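Local coordinates for toxin-like protein (Paenibacillus larvae subsp. larvae BRL-230010, PDB 5DZQ) that probably transfers ADP-ribose from NAD+ to a Rho-type GTPase of the host, as a C3-like mono-ADP-ribosyltransferase toxin, at residues Y138-I143 with Q178-L183; S85-T90 with A166-K171; N108-G113 with E203-E208; T99-K104 with R152-T157. One frame throughout, in Å; residues are numbered along the deposited sequence.

Contact 1 of 4, residues Y138-I143 with Q178-L183; sequences YLSTSI and QYELLL
I143 meets Y179 where two antiparallel strands pair, one carrying the Ser-Thr-Ser motif of the C3-like ADP-ribosyltransferases (S140 to S142), the other entered through their Gln-X-Glu motif (Q178 to E180). A water closes the Y179 end, accepting from I143 N at 3.0 Å and donating to Y179 O at 2.7 Å, while I143 CD1 rests beside the same carbonyl. E180 follows, on the face shared with S140 and S142. Its CB lies 3.2 Å from T141 O, and the extended chain beyond CG carries the carboxylate along the two serines, where OE2 forms a salt bridge with K171. As in relatives, this glutamate is probably catalytic. L181 O is gripped twice, by T141 N at 2.9 Å and by T141 OG1, also at 2.9 Å, from opposite faces of the carbonyl plane; the hydroxyl gets there by sitting between T141's own N and C (chi1 63°). Next, L182 turns to the serine face and lays CD1 3.5 Å from S140 OG. L183 completes the ladder: its N gives a 2.8 Å bond to L139 O, its O takes an almost straight 3.1 Å bond from L139 N, and that oxygen also lies at the edge of the Y138 ring, in plane.

Contact 2 of 4, residues S85-T90 with A166-K171; sequences SKLSET and AGYVDK
L87 and Y168 cross at about a right angle, the leucine reaching over from the loop that leads from helix 69-83 to strand 91-97. One branch does the touching: CD1 comes to 3.8 Å from Y168 CE1, near the hydroxyl end of the ring, and the same methyl passes 4.4 Å from A166 CB. L87 CG stands roughly opposite the backbone N (chi1 -151°), which swings the isobutyl group off the loop toward strand 167-170. At the other end of the contact S85 points toward the chain entering that strand. With its hydroxyl held between the serine's own N and C (chi1 70°), OG accepts a weak bond from A166 N, 3.0 Å long but bent to 128°, and CB lies 3.4 Å from A166 O. The same hydroxyl also bonds to L82 O at the end of helix 69-83, and S85 O is taken by H165 just ahead of the strand. With the one direct hydrogen bond weak, the two segments meet mostly through apolar contact, a leucine methyl touching the tyrosine near CE1, while backbone bonds of L87 to G163 and A164 fix the loop alongside.

Contact 3 of 4, residues N108-G113 with E203-E208; sequences NSIYQG and ETIKIE
The short hairpin of strands 111-112 and 115-116 leans here on the start of strand 203-211, an inner strand of the five-stranded mixed sheet of this ADP-ribosyltransferase fold. Y111 makes the polar link: its OH donates to E203 O at 2.6 Å. The acceptor lies at the edge of the tyrosine ring, in plane, with CE1 3.4 Å from the same E203 O, whereas from the carbonyl's side the hydroxyl stands 37° above the plane and misses the lone pairs. P153 O gives the OH a second, weak partner. Beside this bond Y111 and I205 slide past each other in opposite directions. I205, with CG1 beside its backbone N and CD1 stretched outward (chi2 165°), puts that methyl 3.8 Å from Y111 CE2 and 3.7 Å from I110 CG1, so one delta carbon serves both I110 and Y111. F102 and F121 close round the same isoleucine. The carboxylate of E203 turns elsewhere, to a salt bridge with R118 and to V116 N in the hairpin's second strand. E203 thus holds the hairpin by two links, its backbone carbonyl taking the Y111 hydroxyl and its carboxylate taking V116 N, and the charge of R118 beside that carboxylate would be expected to favour its ionised form.

Contact 4 of 4, residues T99-K104 with R152-T157; sequences TSIFGK and RPVLTT
T99 to F102 form one 3-10 turn, closed by F102 N to T99 O at 3.1 Å and followed by a bond from G103 N to S100 O, and the turn sits across the start of strand 154-160 with the T99 and V154 CA atoms 6.7 Å apart. V154 has the largest share of the contact. Its CG1 meets I101 CD1 tip to tip at 4.0 Å. Its CG2 comes closest to the F102 ring, 3.6 Å from CE2 and 3.8 Å from CZ of F102, the two side chains coming from opposite directions. I101 CG1 lies between its own backbone N and carbonyl carbon (chi1 64°), and this folds the isoleucine over F102: CG1 rides 3.9 Å above the centre of the F102 ring, covering one face of it, and both side chains meet the valine. At the strand's entry P153 CG comes 4.1 Å from T99 N, and the same proline packs on N50 of the second subunit. T99 OG1 is held by Q107 O. No hydrogen bond runs between the two segments. A turn leaving one sheet strand (91-97) thus folds back on the residues that open its antiparallel neighbour, an apolar closure at one end of the mixed sheet of the C3-like alpha/beta fold.

Overall arrangement
The four contacts fall into two pairs. Contacts 1 and 2 adjoin through strands 179-183 and 167-170 of the three-stranded sheet, their centres about 8 Å apart; contacts 3 and 4 adjoin through strands 203-211 and 154-160 of the five-stranded one, their centres about 7 Å apart. Contact 1 lies nearest the chain's centre and is the one ruled by backbone ladder bonds, on the probable active-site strands. Contact 2, buried in a loop-to-strand seam, and contact 4, partly exposed, lie on opposite sides of the centre; contact 2 mixes a weak serine bond with leucine packing, contact 4 is apolar throughout. Contact 3, farthest out yet buried, adds a tyrosine bond. K171 ties contact 2 to contact 1 by charge.

Contact 1 of 4, residues Y138-I143 with Q178-L183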
loop_
_atom_site.group_PDB
_atom_site.type_symbol
_atom_site.label_atom_id
_atom_site.label_comp_id
_atom_site.label_asym_id
_atom_site.label_seq_id
_atom_site.Cartn_x
_atom_site.Cartn_y
_atom_site.Cartn_z
ATOM N N TYR B 138 -9.145 0.033 -9.806
ATOM C CA TYR B 138 -8.764 -1.265 -10.356
ATOM C C TYR B 138 -8.657 -2.223 -9.184
ATOM O O TYR B 138 -8.358 -1.809 -8.066
ATOM C CB TYR B 138 -7.442 -1.188 -11.116
ATOM C CG TYR B 138 -7.540 -0.367 -12.387
ATOM C CD1 TYR B 138 -8.014 -0.933 -13.569
ATOM C CD2 TYR B 138 -7.202 0.971 -12.388
ATOM C CE1 TYR B 138 -8.124 -0.173 -14.739
ATOM C CE2 TYR B 138 -7.305 1.729 -13.540
ATOM C CZ TYR B 138 -7.773 1.158 -14.708
ATOM O OH TYR B 138 -7.873 1.938 -15.848
ATOM N N LEU B 139 -8.900 -3.497 -9.433
ATOM C CA LEU B 139 -8.988 -4.442 -8.334
ATOM C C LEU B 139 -7.857 -5.471 -8.408
ATOM O O LEU B 139 -7.941 -6.444 -9.158
ATOM C CB LEU B 139 -10.357 -5.113 -8.360
ATOM C CG LEU B 139 -10.717 -6.120 -7.268
ATOM C CD1 LEU B 139 -10.545 -5.491 -5.910
ATOM C CD2 LEU B 139 -12.146 -6.604 -7.465
ATOM N N SER B 140 -6.799 -5.237 -7.634
ATOM C CA SER B 140 -5.677 -6.176 -7.570
ATOM C C SER B 140 -5.974 -7.212 -6.500
ATOM O O SER B 140 -6.416 -6.861 -5.404
ATOM C CB SER B 140 -4.366 -5.461 -7.252
ATOM O OG SER B 140 -4.186 -4.359 -8.121
ATOM N N THR B 141 -5.726 -8.477 -6.817
ATOM C CA THR B 141 -6.032 -9.568 -5.899
ATOM C C THR B 141 -4.866 -10.549 -5.844
ATOM O O THR B 141 -4.098 -10.651 -6.799
ATOM C CB THR B 141 -7.297 -10.303 -6.316
ATOM O OG1 THR B 141 -7.111 -10.911 -7.605
ATOM C CG2 THR B 141 -8.482 -9.336 -6.390
ATOM N N SER B 142 -4.725 -11.248 -4.720
ATOM C CA SER B 142 -3.641 -12.210 -4.563
ATOM C C SER B 142 -4.169 -13.623 -4.782
ATOM O O SER B 142 -5.366 -13.883 -4.638
ATOM C CB SER B 142 -2.989 -12.091 -3.181
ATOM O OG SER B 142 -2.573 -10.763 -2.906
ATOM N N ILE B 143 -3.258 -14.518 -5.137
ATOM C CA ILE B 143 -3.566 -15.906 -5.437
ATOM C C ILE B 143 -2.913 -16.798 -4.387
ATOM O O ILE B 143 -1.724 -16.651 -4.113
ATOM C CB ILE B 143 -3.039 -16.308 -6.832
ATOM C CG1 ILE B 143 -3.660 -15.429 -7.921
ATOM C CG2 ILE B 143 -3.304 -17.768 -7.110
ATOM C CD1 ILE B 143 -2.657 -15.019 -8.984
ATOM N N GLN B 178 4.668 -14.736 -6.914
ATOM C CA GLN B 178 5.125 -14.139 -8.163
ATOM C C GLN B 178 4.070 -13.268 -8.852
ATOM O O GLN B 178 4.400 -12.222 -9.412
ATOM C CB GLN B 178 5.589 -15.230 -9.135
ATOM C CG GLN B 178 6.953 -15.834 -8.818
ATOM C CD GLN B 178 8.110 -15.040 -9.409
ATOM O OE1 GLN B 178 7.989 -13.843 -9.677
ATOM N NE2 GLN B 178 9.238 -15.711 -9.621
ATOM N N TYR B 179 2.812 -13.701 -8.826
ATOM C CA TYR B 179 1.770 -13.031 -9.608
ATOM C C TYR B 179 0.579 -12.564 -8.787
ATOM O O TYR B 179 0.257 -13.133 -7.752
ATOM C CB TYR B 179 1.244 -13.951 -10.709
ATOM C CG TYR B 179 2.264 -14.361 -11.740
ATOM C CD1 TYR B 179 2.786 -13.438 -12.632
ATOM C CD2 TYR B 179 2.688 -15.680 -11.838
ATOM C CE1 TYR B 179 3.713 -13.811 -13.582
ATOM C CE2 TYR B 179 3.613 -16.063 -12.784
ATOM C CZ TYR B 179 4.123 -15.125 -13.655
ATOM O OH TYR B 179 5.048 -15.499 -14.604
ATOM N N GLU B 180 -0.085 -11.531 -9.287
ATOM C CA GLU B 180 -1.386 -11.133 -8.788
ATOM C C GLU B 180 -2.356 -11.143 -9.967
ATOM O O GLU B 180 -1.930 -11.175 -11.130
ATOM C CB GLU B 180 -1.337 -9.738 -8.148
ATOM C CG GLU B 180 -0.524 -9.677 -6.857
ATOM C CD GLU B 180 -0.733 -8.391 -6.069
ATOM O OE1 GLU B 180 -1.369 -7.458 -6.594
ATOM O OE2 GLU B 180 -0.269 -8.312 -4.912
ATOM N N LEU B 181 -3.649 -11.123 -9.668
ATOM C CA LEU B 181 -4.659 -11.054 -10.706
ATOM C C LEU B 181 -5.307 -9.673 -10.659
ATOM O O LEU B 181 -5.814 -9.233 -9.618
ATOM C CB LEU B 181 -5.697 -12.163 -10.542
ATOM C CG LEU B 181 -6.730 -12.260 -11.670
ATOM C CD1 LEU B 181 -6.068 -12.513 -13.033
ATOM C CD2 LEU B 181 -7.763 -13.332 -11.377
ATOM N N LEU B 182 -5.274 -8.982 -11.792
ATOM C CA LEU B 182 -5.733 -7.604 -11.858
ATOM C C LEU B 182 -7.069 -7.548 -12.566
ATOM O O LEU B 182 -7.200 -7.996 -13.702
ATOM C CB LEU B 182 -4.709 -6.725 -12.585
ATOM C CG LEU B 182 -5.122 -5.269 -12.796
ATOM C CD1 LEU B 182 -5.314 -4.567 -11.447
ATOM C CD2 LEU B 182 -4.070 -4.553 -13.632
ATOM N N LEU B 183 -8.074 -7.013 -11.889
ATOM C CA LEU B 183 -9.396 -6.932 -12.490
ATOM C C LEU B 183 -9.690 -5.494 -12.904
ATOM O O LEU B 183 -9.102 -4.560 -12.354
ATOM C CB LEU B 183 -10.466 -7.454 -11.519
ATOM C CG LEU B 183 -10.760 -8.957 -11.620
ATOM C CD1 LEU B 183 -9.621 -9.771 -11.040
ATOM C CD2 LEU B 183 -12.079 -9.325 -10.957
HETATM O O HOH W 1 -0.535 -13.245 -5.129
#

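Contact 2 of 4, residues S85-T90 with A166-K171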
loop_
_atom_site.group_PDB
_atom_site.type_symbol
_atom_site.label_atom_id
_atom_site.label_comp_id
_atom_site.label_asym_id
_atom_site.label_seq_id
_atom_site.Cartn_x
_atom_site.Cartn_y
_atom_site.Cartn_z
ATOM N N SER B 85 -7.627 -9.246 -22.086
ATOM C CA SER B 85 -7.451 -10.438 -21.257
ATOM C C SER B 85 -8.772 -11.159 -21.064
ATOM O O SER B 85 -9.825 -10.529 -21.030
ATOM C CB SER B 85 -6.853 -10.078 -19.894
ATOM O OG SER B 85 -7.789 -9.377 -19.089
ATOM N N LYS B 86 -8.706 -12.485 -20.947
ATOM C CA LYS B 86 -9.878 -13.320 -20.682
ATOM C C LYS B 86 -9.457 -14.504 -19.835
ATOM O O LYS B 86 -8.605 -15.283 -20.257
ATOM C CB LYS B 86 -10.519 -13.835 -21.972
ATOM C CG LYS B 86 -11.261 -12.810 -22.814
ATOM C CD LYS B 86 -11.873 -13.495 -24.031
ATOM C CE LYS B 86 -12.382 -12.495 -25.059
ATOM N NZ LYS B 86 -12.681 -13.160 -26.366
ATOM N N LEU B 87 -10.056 -14.655 -18.658
ATOM C CA LEU B 87 -9.650 -15.698 -17.725
ATOM C C LEU B 87 -9.935 -17.070 -18.319
ATOM O O LEU B 87 -11.022 -17.302 -18.837
ATOM C CB LEU B 87 -10.377 -15.522 -16.395
ATOM C CG LEU B 87 -9.693 -15.989 -15.118
ATOM C CD1 LEU B 87 -8.274 -15.447 -15.012
ATOM C CD2 LEU B 87 -10.528 -15.529 -13.948
ATOM N N SER B 88 -8.952 -17.969 -18.257
ATOM C CA SER B 88 -9.061 -19.272 -18.914
ATOM C C SER B 88 -9.982 -20.227 -18.161
ATOM O O SER B 88 -10.578 -21.109 -18.757
ATOM C CB SER B 88 -7.679 -19.903 -19.076
ATOM O OG SER B 88 -7.117 -20.226 -17.816
ATOM N N GLU B 89 -10.092 -20.043 -16.849
ATOM C CA GLU B 89 -11.010 -20.830 -16.027
ATOM C C GLU B 89 -11.434 -20.032 -14.800
ATOM O O GLU B 89 -10.856 -18.992 -14.506
ATOM C CB GLU B 89 -10.371 -22.155 -15.608
ATOM C CG GLU B 89 -10.712 -23.319 -16.541
ATOM C CD GLU B 89 -9.971 -24.597 -16.191
ATOM O OE1 GLU B 89 -9.608 -24.769 -15.007
ATOM O OE2 GLU B 89 -9.749 -25.426 -17.103
ATOM N N THR B 90 -12.450 -20.506 -14.090
ATOM C CA THR B 90 -12.869 -19.822 -12.870
ATOM C C THR B 90 -11.785 -19.950 -11.805
ATOM O O THR B 90 -11.206 -21.015 -11.644
ATOM C CB THR B 90 -14.195 -20.388 -12.344
ATOM O OG1 THR B 90 -15.213 -20.154 -13.320
ATOM C CG2 THR B 90 -14.596 -19.711 -11.042
ATOM N N ALA B 166 -9.595 -10.155 -16.878
ATOM C CA ALA B 166 -8.728 -10.220 -15.706
ATOM C C ALA B 166 -7.375 -10.656 -16.205
ATOM O O ALA B 166 -7.277 -11.656 -16.915
ATOM C CB ALA B 166 -9.266 -11.204 -14.652
ATOM N N GLY B 167 -6.337 -9.906 -15.859
ATOM C CA GLY B 167 -5.002 -10.223 -16.327
ATOM C C GLY B 167 -4.038 -10.499 -15.190
ATOM O O GLY B 167 -4.075 -9.826 -14.157
ATOM N N TYR B 168 -3.187 -11.507 -15.366
ATOM C CA TYR B 168 -2.147 -11.772 -14.379
ATOM C C TYR B 168 -1.007 -10.777 -14.530
ATOM O O TYR B 168 -0.554 -10.494 -15.644
ATOM C CB TYR B 168 -1.631 -13.200 -14.518
ATOM C CG TYR B 168 -2.636 -14.242 -14.065
ATOM C CD1 TYR B 168 -3.621 -14.712 -14.929
ATOM C CD2 TYR B 168 -2.606 -14.745 -12.769
ATOM C CE1 TYR B 168 -4.552 -15.670 -14.514
ATOM C CE2 TYR B 168 -3.524 -15.705 -12.350
ATOM C CZ TYR B 168 -4.490 -16.159 -13.222
ATOM O OH TYR B 168 -5.398 -17.103 -12.792
ATOM N N VAL B 169 -0.544 -10.246 -13.405
ATOM C CA VAL B 169 0.543 -9.280 -13.402
ATOM C C VAL B 169 1.652 -9.695 -12.440
ATOM O O VAL B 169 1.423 -10.491 -11.528
ATOM C CB VAL B 169 0.034 -7.891 -13.015
ATOM C CG1 VAL B 169 -1.022 -7.424 -14.012
ATOM C CG2 VAL B 169 -0.543 -7.919 -11.604
ATOM N N ASP B 170 2.852 -9.159 -12.649
ATOM C CA ASP B 170 3.956 -9.369 -11.718
ATOM C C ASP B 170 3.627 -8.725 -10.380
ATOM O O ASP B 170 3.193 -7.575 -10.330
ATOM C CB ASP B 170 5.260 -8.796 -12.280
ATOM C CG ASP B 170 5.694 -9.483 -13.566
ATOM O OD1 ASP B 170 6.220 -10.610 -13.486
ATOM O OD2 ASP B 170 5.509 -8.895 -14.655
ATOM N N LYS B 171 3.805 -9.466 -9.293
ATOM C CA LYS B 171 3.551 -8.910 -7.968
ATOM C C LYS B 171 4.691 -7.959 -7.626
ATOM O O LYS B 171 5.839 -8.212 -7.986
ATOM C CB LYS B 171 3.426 -10.020 -6.916
ATOM C CG LYS B 171 2.889 -9.565 -5.556
ATOM C CD LYS B 171 2.715 -10.757 -4.609
ATOM C CE LYS B 171 1.820 -10.427 -3.425
ATOM N NZ LYS B 171 0.376 -10.539 -3.774
#

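Contact 3 of 4, residues N108-G113 with E203-E208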
loop_
_atom_site.group_PDB
_atom_site.type_symbol
_atom_site.label_atom_id
_atom_site.label_comp_id
_atom_site.label_asym_id
_atom_site.label_seq_id
_atom_site.Cartn_x
_atom_site.Cartn_y
_atom_site.Cartn_z
ATOM N N ASN B 108 -13.806 2.768 13.212
ATOM C CA ASN B 108 -13.211 2.675 14.542
ATOM C C ASN B 108 -14.115 2.006 15.570
ATOM O O ASN B 108 -13.713 1.788 16.715
ATOM C CB ASN B 108 -12.812 4.066 15.031
ATOM C CG ASN B 108 -11.664 4.649 14.234
ATOM O OD1 ASN B 108 -11.818 5.658 13.548
ATOM N ND2 ASN B 108 -10.502 4.005 14.316
ATOM N N SER B 109 -15.331 1.669 15.164
ATOM C CA SER B 109 -16.281 1.058 16.082
ATOM C C SER B 109 -16.484 -0.445 15.836
ATOM O O SER B 109 -16.982 -1.155 16.710
ATOM C CB SER B 109 -17.622 1.789 16.000
ATOM N N ILE B 110 -16.096 -0.929 14.659
ATOM C CA ILE B 110 -16.351 -2.329 14.309
ATOM C C ILE B 110 -15.466 -3.276 15.119
ATOM O O ILE B 110 -15.814 -4.437 15.326
ATOM C CB ILE B 110 -16.150 -2.587 12.799
ATOM C CG1 ILE B 110 -16.758 -3.935 12.402
ATOM C CG2 ILE B 110 -14.678 -2.494 12.413
ATOM C CD1 ILE B 110 -18.204 -4.104 12.828
ATOM N N TYR B 111 -14.326 -2.769 15.575
ATOM C CA TYR B 111 -13.485 -3.485 16.521
ATOM C C TYR B 111 -13.491 -2.790 17.874
ATOM O O TYR B 111 -13.408 -1.565 17.957
ATOM C CB TYR B 111 -12.053 -3.602 15.996
ATOM C CG TYR B 111 -11.846 -4.754 15.033
ATOM C CD1 TYR B 111 -11.499 -6.022 15.492
ATOM C CD2 TYR B 111 -11.999 -4.571 13.668
ATOM C CE1 TYR B 111 -11.312 -7.082 14.607
ATOM C CE2 TYR B 111 -11.815 -5.619 12.776
ATOM C CZ TYR B 111 -11.470 -6.868 13.249
ATOM O OH TYR B 111 -11.293 -7.896 12.356
ATOM N N GLN B 112 -13.618 -3.581 18.929
ATOM C CA GLN B 112 -13.457 -3.092 20.290
ATOM C C GLN B 112 -12.268 -3.824 20.888
ATOM O O GLN B 112 -12.389 -4.972 21.325
ATOM C CB GLN B 112 -14.720 -3.326 21.128
ATOM C CG GLN B 112 -15.955 -2.581 20.648
ATOM N N GLY B 113 -11.115 -3.168 20.894
ATOM C CA GLY B 113 -9.885 -3.844 21.250
ATOM C C GLY B 113 -9.537 -4.805 20.130
ATOM O O GLY B 113 -9.449 -4.403 18.974
ATOM N N GLU B 203 -9.414 -11.589 15.566
ATOM C CA GLU B 203 -10.652 -11.908 14.868
ATOM C C GLU B 203 -10.612 -11.234 13.507
ATOM O O GLU B 203 -10.207 -10.076 13.387
ATOM C CB GLU B 203 -11.877 -11.456 15.674
ATOM C CG GLU B 203 -12.022 -12.186 17.001
ATOM C CD GLU B 203 -13.361 -11.953 17.667
ATOM O OE1 GLU B 203 -14.036 -10.959 17.329
ATOM O OE2 GLU B 203 -13.738 -12.769 18.530
ATOM N N THR B 204 -11.028 -11.968 12.484
ATOM C CA THR B 204 -10.970 -11.499 11.108
ATOM C C THR B 204 -12.377 -11.359 10.529
ATOM O O THR B 204 -13.211 -12.255 10.672
ATOM C CB THR B 204 -10.133 -12.478 10.217
ATOM O OG1 THR B 204 -8.813 -12.630 10.761
ATOM C CG2 THR B 204 -10.044 -11.971 8.778
ATOM N N ILE B 205 -12.647 -10.236 9.878
ATOM C CA ILE B 205 -13.916 -10.083 9.196
ATOM C C ILE B 205 -13.750 -10.698 7.828
ATOM O O ILE B 205 -12.898 -10.268 7.050
ATOM C CB ILE B 205 -14.344 -8.606 9.101
ATOM C CG1 ILE B 205 -14.726 -8.094 10.493
ATOM C CG2 ILE B 205 -15.506 -8.447 8.140
ATOM C CD1 ILE B 205 -14.814 -6.579 10.594
ATOM N N LYS B 206 -14.539 -11.734 7.555
ATOM C CA LYS B 206 -14.422 -12.504 6.322
ATOM C C LYS B 206 -15.543 -12.133 5.364
ATOM O O LYS B 206 -16.713 -12.138 5.735
ATOM C CB LYS B 206 -14.446 -14.012 6.626
ATOM C CG LYS B 206 -14.391 -14.942 5.395
ATOM C CD LYS B 206 -13.157 -14.677 4.536
ATOM C CE LYS B 206 -12.480 -15.962 4.090
ATOM N NZ LYS B 206 -13.292 -16.803 3.179
ATOM N N ILE B 207 -15.175 -11.781 4.136
ATOM C CA ILE B 207 -16.146 -11.485 3.092
ATOM C C ILE B 207 -15.970 -12.468 1.946
ATOM O O ILE B 207 -14.881 -12.601 1.407
ATOM C CB ILE B 207 -16.005 -10.034 2.556
ATOM C CG1 ILE B 207 -16.216 -9.034 3.696
ATOM C CG2 ILE B 207 -17.010 -9.794 1.408
ATOM C CD1 ILE B 207 -15.814 -7.604 3.362
ATOM N N GLU B 208 -17.037 -13.166 1.581
ATOM C CA GLU B 208 -16.990 -14.065 0.438
ATOM C C GLU B 208 -17.872 -13.502 -0.679
ATOM O O GLU B 208 -19.057 -13.234 -0.467
ATOM C CB GLU B 208 -17.424 -15.478 0.850
ATOM C CG GLU B 208 -16.556 -16.011 1.990
ATOM C CD GLU B 208 -16.846 -17.459 2.338
ATOM O OE1 GLU B 208 -17.934 -17.951 1.979
ATOM O OE2 GLU B 208 -15.978 -18.095 2.973
#

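Contact 4 of 4, residues T99-K104 with R152-T157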
loop_
_atom_site.group_PDB
_atom_site.type_symbol
_atom_site.label_atom_id
_atom_site.label_comp_id
_atom_site.label_asym_id
_atom_site.label_seq_id
_atom_site.Cartn_x
_atom_site.Cartn_y
_atom_site.Cartn_z
ATOM N N THR B 99 -10.054 -1.706 8.131
ATOM C CA THR B 99 -11.468 -1.455 8.349
ATOM C C THR B 99 -11.989 -0.183 7.665
ATOM O O THR B 99 -13.196 0.056 7.638
ATOM C CB THR B 99 -11.754 -1.362 9.841
ATOM O OG1 THR B 99 -13.080 -0.860 10.036
ATOM C CG2 THR B 99 -10.763 -0.413 10.496
ATOM N N SER B 100 -11.084 0.624 7.110
ATOM C CA SER B 100 -11.475 1.879 6.467
ATOM C C SER B 100 -12.361 1.641 5.244
ATOM O O SER B 100 -13.105 2.529 4.839
ATOM C CB SER B 100 -10.237 2.700 6.068
ATOM O OG SER B 100 -9.501 2.071 5.028
ATOM N N ILE B 101 -12.307 0.440 4.667
ATOM C CA ILE B 101 -13.153 0.142 3.510
ATOM C C ILE B 101 -14.644 0.165 3.852
ATOM O O ILE B 101 -15.486 0.137 2.953
ATOM C CB ILE B 101 -12.833 -1.230 2.896
ATOM C CG1 ILE B 101 -13.145 -2.347 3.896
ATOM C CG2 ILE B 101 -11.382 -1.288 2.420
ATOM C CD1 ILE B 101 -13.070 -3.729 3.286
ATOM N N PHE B 102 -14.967 0.212 5.141
ATOM C CA PHE B 102 -16.360 0.203 5.588
ATOM C C PHE B 102 -16.943 1.601 5.794
ATOM O O PHE B 102 -18.154 1.743 5.955
ATOM C CB PHE B 102 -16.505 -0.578 6.897
ATOM C CG PHE B 102 -16.134 -2.026 6.780
ATOM C CD1 PHE B 102 -16.577 -2.783 5.706
ATOM C CD2 PHE B 102 -15.325 -2.621 7.731
ATOM C CE1 PHE B 102 -16.228 -4.124 5.594
ATOM C CE2 PHE B 102 -14.966 -3.961 7.621
ATOM C CZ PHE B 102 -15.424 -4.708 6.551
ATOM N N GLY B 103 -16.094 2.623 5.818
ATOM C CA GLY B 103 -16.562 3.978 6.084
ATOM C C GLY B 103 -16.359 4.419 7.526
ATOM O O GLY B 103 -15.996 3.612 8.381
ATOM N N LYS B 104 -16.612 5.699 7.802
ATOM C CA LYS B 104 -16.241 6.295 9.087
ATOM C C LYS B 104 -17.003 5.728 10.279
ATOM O O LYS B 104 -16.439 5.586 11.366
ATOM C CB LYS B 104 -16.438 7.816 9.045
ATOM C CG LYS B 104 -15.325 8.584 8.338
ATOM C CD LYS B 104 -15.502 10.094 8.518
ATOM C CE LYS B 104 -14.389 10.880 7.832
ATOM N NZ LYS B 104 -14.610 12.354 7.928
ATOM N N ARG B 152 -4.325 -8.634 7.863
ATOM C CA ARG B 152 -5.146 -7.432 8.004
ATOM C C ARG B 152 -6.521 -7.840 8.532
ATOM O O ARG B 152 -6.907 -9.006 8.397
ATOM C CB ARG B 152 -5.226 -6.689 6.675
ATOM C CG ARG B 152 -3.821 -6.423 6.097
ATOM C CD ARG B 152 -3.752 -5.160 5.275
ATOM N NE ARG B 152 -4.063 -5.396 3.874
ATOM C CZ ARG B 152 -3.152 -5.533 2.916
ATOM N NH1 ARG B 152 -1.859 -5.457 3.209
ATOM N NH2 ARG B 152 -3.536 -5.745 1.662
ATOM N N PRO B 153 -7.245 -6.897 9.169
ATOM C CA PRO B 153 -8.490 -7.279 9.850
ATOM C C PRO B 153 -9.588 -7.805 8.918
ATOM O O PRO B 153 -10.438 -8.580 9.354
ATOM C CB PRO B 153 -8.935 -5.976 10.542
ATOM C CG PRO B 153 -8.126 -4.871 9.911
ATOM C CD PRO B 153 -6.849 -5.506 9.469
ATOM N N VAL B 154 -9.577 -7.396 7.661
ATOM C CA VAL B 154 -10.598 -7.859 6.732
ATOM C C VAL B 154 -9.983 -8.732 5.650
ATOM O O VAL B 154 -8.921 -8.421 5.118
ATOM C CB VAL B 154 -11.335 -6.678 6.083
ATOM C CG1 VAL B 154 -12.479 -7.190 5.204
ATOM C CG2 VAL B 154 -11.870 -5.757 7.168
ATOM N N LEU B 155 -10.640 -9.845 5.352
ATOM C CA LEU B 155 -10.200 -10.722 4.284
ATOM C C LEU B 155 -11.372 -10.961 3.347
ATOM O O LEU B 155 -12.435 -11.426 3.770
ATOM C CB LEU B 155 -9.669 -12.048 4.856
ATOM C CG LEU B 155 -8.939 -13.088 3.990
ATOM C CD1 LEU B 155 -9.837 -13.820 3.034
ATOM C CD2 LEU B 155 -7.763 -12.485 3.227
ATOM N N THR B 156 -11.172 -10.659 2.072
ATOM C CA THR B 156 -12.185 -10.907 1.051
ATOM C C THR B 156 -11.703 -11.991 0.104
ATOM O O THR B 156 -10.615 -11.885 -0.432
ATOM C CB THR B 156 -12.490 -9.627 0.235
ATOM O OG1 THR B 156 -12.881 -8.576 1.126
ATOM C CG2 THR B 156 -13.604 -9.884 -0.767
ATOM N N THR B 157 -12.487 -13.046 -0.093
ATOM C CA THR B 157 -12.184 -13.972 -1.183
ATOM C C THR B 157 -13.199 -13.745 -2.294
ATOM O O THR B 157 -14.368 -13.482 -2.021
ATOM C CB THR B 157 -12.212 -15.453 -0.741
ATOM O OG1 THR B 157 -13.404 -15.714 0.004
ATOM C CG2 THR B 157 -11.000 -15.782 0.114
#